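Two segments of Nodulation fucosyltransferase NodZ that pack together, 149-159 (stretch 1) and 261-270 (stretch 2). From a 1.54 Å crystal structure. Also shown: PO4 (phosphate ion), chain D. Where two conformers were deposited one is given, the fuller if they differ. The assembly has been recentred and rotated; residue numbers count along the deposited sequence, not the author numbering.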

# COMPACT_ATOMS: atom_id res chain seq x y z
N LYS A 149 5.95 -9.30 7.80
CA LYS A 149 7.05 -9.85 7.03
C LYS A 149 6.46 -10.56 5.81
O LYS A 149 5.56 -11.40 5.93
CB LYS A 149 7.89 -10.83 7.88
CG LYS A 149 9.11 -11.34 7.23
CD LYS A 149 10.05 -11.99 8.24
N LEU A 150 6.96 -10.20 4.64
CA LEU A 150 6.58 -10.89 3.40
C LEU A 150 6.90 -12.39 3.52
O LEU A 150 7.88 -12.84 4.12
CB LEU A 150 7.37 -10.30 2.22
CG LEU A 150 6.83 -8.95 1.73
CD1 LEU A 150 7.96 -8.38 0.86
CD2 LEU A 150 5.53 -9.03 1.01
N ARG A 151 6.06 -13.18 2.85
CA ARG A 151 6.31 -14.61 2.71
C ARG A 151 7.70 -14.82 2.09
O ARG A 151 8.17 -14.07 1.25
CB ARG A 151 5.22 -15.30 1.89
CG ARG A 151 3.95 -15.53 2.63
CD ARG A 151 4.03 -16.66 3.60
NE ARG A 151 2.77 -16.77 4.30
CZ ARG A 151 2.51 -17.50 5.37
NH1 ARG A 151 3.44 -18.32 5.93
NH2 ARG A 151 1.28 -17.47 5.85
N SER A 152 8.36 -15.91 2.57
CA SER A 152 9.74 -16.18 2.12
C SER A 152 9.92 -16.29 0.62
O SER A 152 10.93 -15.87 0.06
CB SER A 152 10.34 -17.40 2.81
OG SER A 152 9.62 -18.59 2.51
N GLU A 153 8.93 -16.81 -0.08
CA GLU A 153 8.99 -16.96 -1.54
C GLU A 153 9.07 -15.64 -2.27
O GLU A 153 9.69 -15.51 -3.32
CB GLU A 153 7.81 -17.81 -2.05
CG GLU A 153 7.38 -18.94 -1.11
CD GLU A 153 6.51 -18.41 0.02
OE1 GLU A 153 5.61 -17.58 -0.25
OE2 GLU A 153 6.71 -18.81 1.18
N ILE A 154 8.45 -14.63 -1.67
CA ILE A 154 8.45 -13.31 -2.19
C ILE A 154 9.78 -12.63 -1.84
O ILE A 154 10.39 -12.01 -2.70
CB ILE A 154 7.25 -12.46 -1.70
CG1 ILE A 154 5.93 -13.13 -2.09
CG2 ILE A 154 7.26 -11.06 -2.31
CD1 ILE A 154 4.68 -12.39 -1.57
N ARG A 155 10.21 -12.79 -0.57
CA ARG A 155 11.51 -12.22 -0.15
C ARG A 155 12.64 -12.76 -0.99
O ARG A 155 13.53 -12.01 -1.38
CB ARG A 155 11.77 -12.46 1.34
CG ARG A 155 10.83 -11.62 2.16
CD ARG A 155 11.22 -11.44 3.56
NE ARG A 155 10.50 -12.43 4.23
CZ ARG A 155 10.98 -13.61 4.55
NH1 ARG A 155 12.24 -13.90 4.31
NH2 ARG A 155 10.18 -14.46 5.14
N ALA A 156 12.61 -14.05 -1.35
CA ALA A 156 13.71 -14.61 -2.13
C ALA A 156 13.80 -14.01 -3.51
O ALA A 156 14.88 -13.77 -4.05
CB ALA A 156 13.58 -16.10 -2.24
N ARG A 157 12.65 -13.67 -4.10
CA ARG A 157 12.63 -13.03 -5.37
C ARG A 157 13.21 -11.61 -5.29
O ARG A 157 13.98 -11.19 -6.11
CB ARG A 157 11.20 -13.04 -5.95
CG ARG A 157 10.77 -14.44 -6.35
CD ARG A 157 9.28 -14.55 -6.74
NE ARG A 157 9.03 -13.85 -7.99
CZ ARG A 157 7.82 -13.62 -8.52
NH1 ARG A 157 6.74 -14.00 -7.90
NH2 ARG A 157 7.72 -12.95 -9.65
N ILE A 158 12.79 -10.86 -4.25
CA ILE A 158 13.32 -9.53 -4.03
C ILE A 158 14.87 -9.57 -3.84
O ILE A 158 15.59 -8.77 -4.41
CB ILE A 158 12.67 -8.90 -2.76
CG1 ILE A 158 11.21 -8.53 -3.06
CG2 ILE A 158 13.43 -7.64 -2.29
CD1 ILE A 158 10.35 -8.25 -1.83
N ASP A 159 15.32 -10.52 -3.05
CA ASP A 159 16.74 -10.67 -2.70
C ASP A 159 17.53 -10.95 -3.98
O ASP A 159 18.58 -10.38 -4.20
CB ASP A 159 16.95 -11.79 -1.66
CG ASP A 159 16.32 -11.47 -0.28
OD1 ASP A 159 16.07 -10.28 -0.02
OD2 ASP A 159 16.08 -12.40 0.50
N ILE A 261 -2.61 -14.45 -7.42
CA ILE A 261 -1.55 -14.47 -6.44
C ILE A 261 -0.25 -14.00 -7.04
O ILE A 261 0.50 -13.22 -6.43
CB ILE A 261 -1.35 -15.84 -5.81
CG1 ILE A 261 -2.63 -16.28 -5.12
CG2 ILE A 261 -0.20 -15.81 -4.79
CD1 ILE A 261 -2.97 -15.45 -3.91
N GLU A 262 0.03 -14.44 -8.26
CA GLU A 262 1.22 -13.96 -8.92
C GLU A 262 1.18 -12.44 -9.19
O GLU A 262 2.17 -11.77 -9.09
CB GLU A 262 1.52 -14.78 -10.20
CG GLU A 262 2.74 -14.34 -10.97
CD GLU A 262 4.01 -14.17 -10.09
OE1 GLU A 262 4.23 -14.99 -9.16
OE2 GLU A 262 4.79 -13.22 -10.36
N GLY A 263 -0.01 -11.90 -9.51
CA GLY A 263 -0.16 -10.47 -9.64
C GLY A 263 0.16 -9.74 -8.33
O GLY A 263 0.78 -8.70 -8.33
N GLY A 264 -0.31 -10.31 -7.24
CA GLY A 264 -0.07 -9.74 -5.91
C GLY A 264 1.38 -9.77 -5.56
O GLY A 264 1.95 -8.80 -5.08
N ALA A 265 2.02 -10.92 -5.79
CA ALA A 265 3.43 -11.02 -5.49
C ALA A 265 4.24 -10.07 -6.32
O ALA A 265 5.15 -9.38 -5.85
CB ALA A 265 3.88 -12.49 -5.74
N SER A 266 3.91 -9.92 -7.60
CA SER A 266 4.57 -8.99 -8.48
C SER A 266 4.46 -7.52 -8.01
O SER A 266 5.40 -6.74 -8.04
CB SER A 266 3.95 -9.17 -9.88
OG SER A 266 4.57 -8.30 -10.79
N ALA A 267 3.27 -7.17 -7.55
CA ALA A 267 3.05 -5.85 -7.00
C ALA A 267 3.95 -5.59 -5.80
O ALA A 267 4.58 -4.56 -5.68
CB ALA A 267 1.61 -5.66 -6.66
N LEU A 268 3.98 -6.56 -4.88
CA LEU A 268 4.77 -6.40 -3.67
C LEU A 268 6.27 -6.33 -3.97
O LEU A 268 6.99 -5.53 -3.35
CB LEU A 268 4.46 -7.53 -2.67
CG LEU A 268 3.07 -7.44 -2.04
CD1 LEU A 268 2.63 -8.74 -1.40
CD2 LEU A 268 2.96 -6.26 -1.03
N ILE A 269 6.73 -7.19 -4.87
CA ILE A 269 8.12 -7.14 -5.27
C ILE A 269 8.51 -5.73 -5.76
O ILE A 269 9.55 -5.15 -5.35
CB ILE A 269 8.45 -8.23 -6.31
CG1 ILE A 269 8.32 -9.62 -5.68
CG2 ILE A 269 9.86 -8.02 -6.90
CD1 ILE A 269 8.17 -10.75 -6.71
N ASP A 270 7.69 -5.18 -6.65
CA ASP A 270 7.96 -3.83 -7.16
C ASP A 270 7.90 -2.77 -6.04
O ASP A 270 8.76 -1.89 -5.93
CB ASP A 270 6.91 -3.44 -8.20
CG ASP A 270 7.19 -4.01 -9.60
OD1 ASP A 270 8.27 -4.59 -9.81
OD2 ASP A 270 6.26 -3.85 -10.48
P PO4 D . 7.27 -18.71 5.01
O1 PO4 D . 7.22 -19.44 3.71
O2 PO4 D . 8.54 -19.19 5.69
O3 PO4 D . 7.33 -17.17 4.81
O4 PO4 D . 6.04 -19.06 5.79

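The two stretches lie more than a hundred residues apart in sequence and meet as a pair of helices. In stretch 1 the helix starts at Ser152, with Arg151 at the N-cap position; stretch 2 is helical throughout. Their axes approach to 9.8 Å and cross at -47°, with the two helices running in broadly the same sense. In this arrangement the CA atoms of Ile154 and Ala265 are 6.4 Å apart, and one turn further along those of Ile158 and Ile269 are 5.9 Å apart. Each backbone is held by its own i to i+4 hydrogen bonds, such as Ile158 N to Ile154 O at 3.1 Å and Ile269 N to Ala265 O at 2.9 Å, and no hydrogen bond joins the two backbones.

Ile154 is buried, its CA-to-CB bond directed toward stretch 2. Ile154 CG2 comes within 3.8 Å of Ile269 CG1, Ile154 CG1 lies 4.2 Å from Ala265 CB, and Ile154 CD1 lies 4.2 Å from Leu268 CD1. Ahead of the helix, Leu150 extends the apolar surface, with its CD2 3.8 Å from Leu268 CD1. At the other end Ile158 and Ile269 both leave their backbones sideways, yet the ends of their side chains come nearer and pack, CG1 of Ile158 standing 4.1 Å from CG1 of Ile269. These are van der Waals contacts between buried groups, and they keep hydrocarbon away from solvent.

Arg157 adds the polar link. Its guanidinium forms a salt bridge with the carboxylate of Glu262, which lies at the edge of the group, near its plane. Arg157 NH1 donates to Glu262 OE1 at 3.0 Å and Arg157 NH2 to Glu262 OE2 at 3.0 Å, while a weak hydrogen bond joins Arg157 NH1 to Glu262 OE2 at 3.2 Å. The edge carries the N-H groups, whereas the flat face can take an apolar neighbour: Ile269 CD1 lies over one face, 3.4 Å from Arg157 CZ. One side chain therefore serves both charge pairing and hydrophobic packing.

Away from stretch 2, a phosphate ion, probably from the crystallisation liquor, binds at the start of the first helix. Ser152 N donates to PO4 O3 at 2.8 Å, and Arg151 NH1 to PO4 O4 at 2.7 Å, so that the anion meets a free helix N-H and a positive charge.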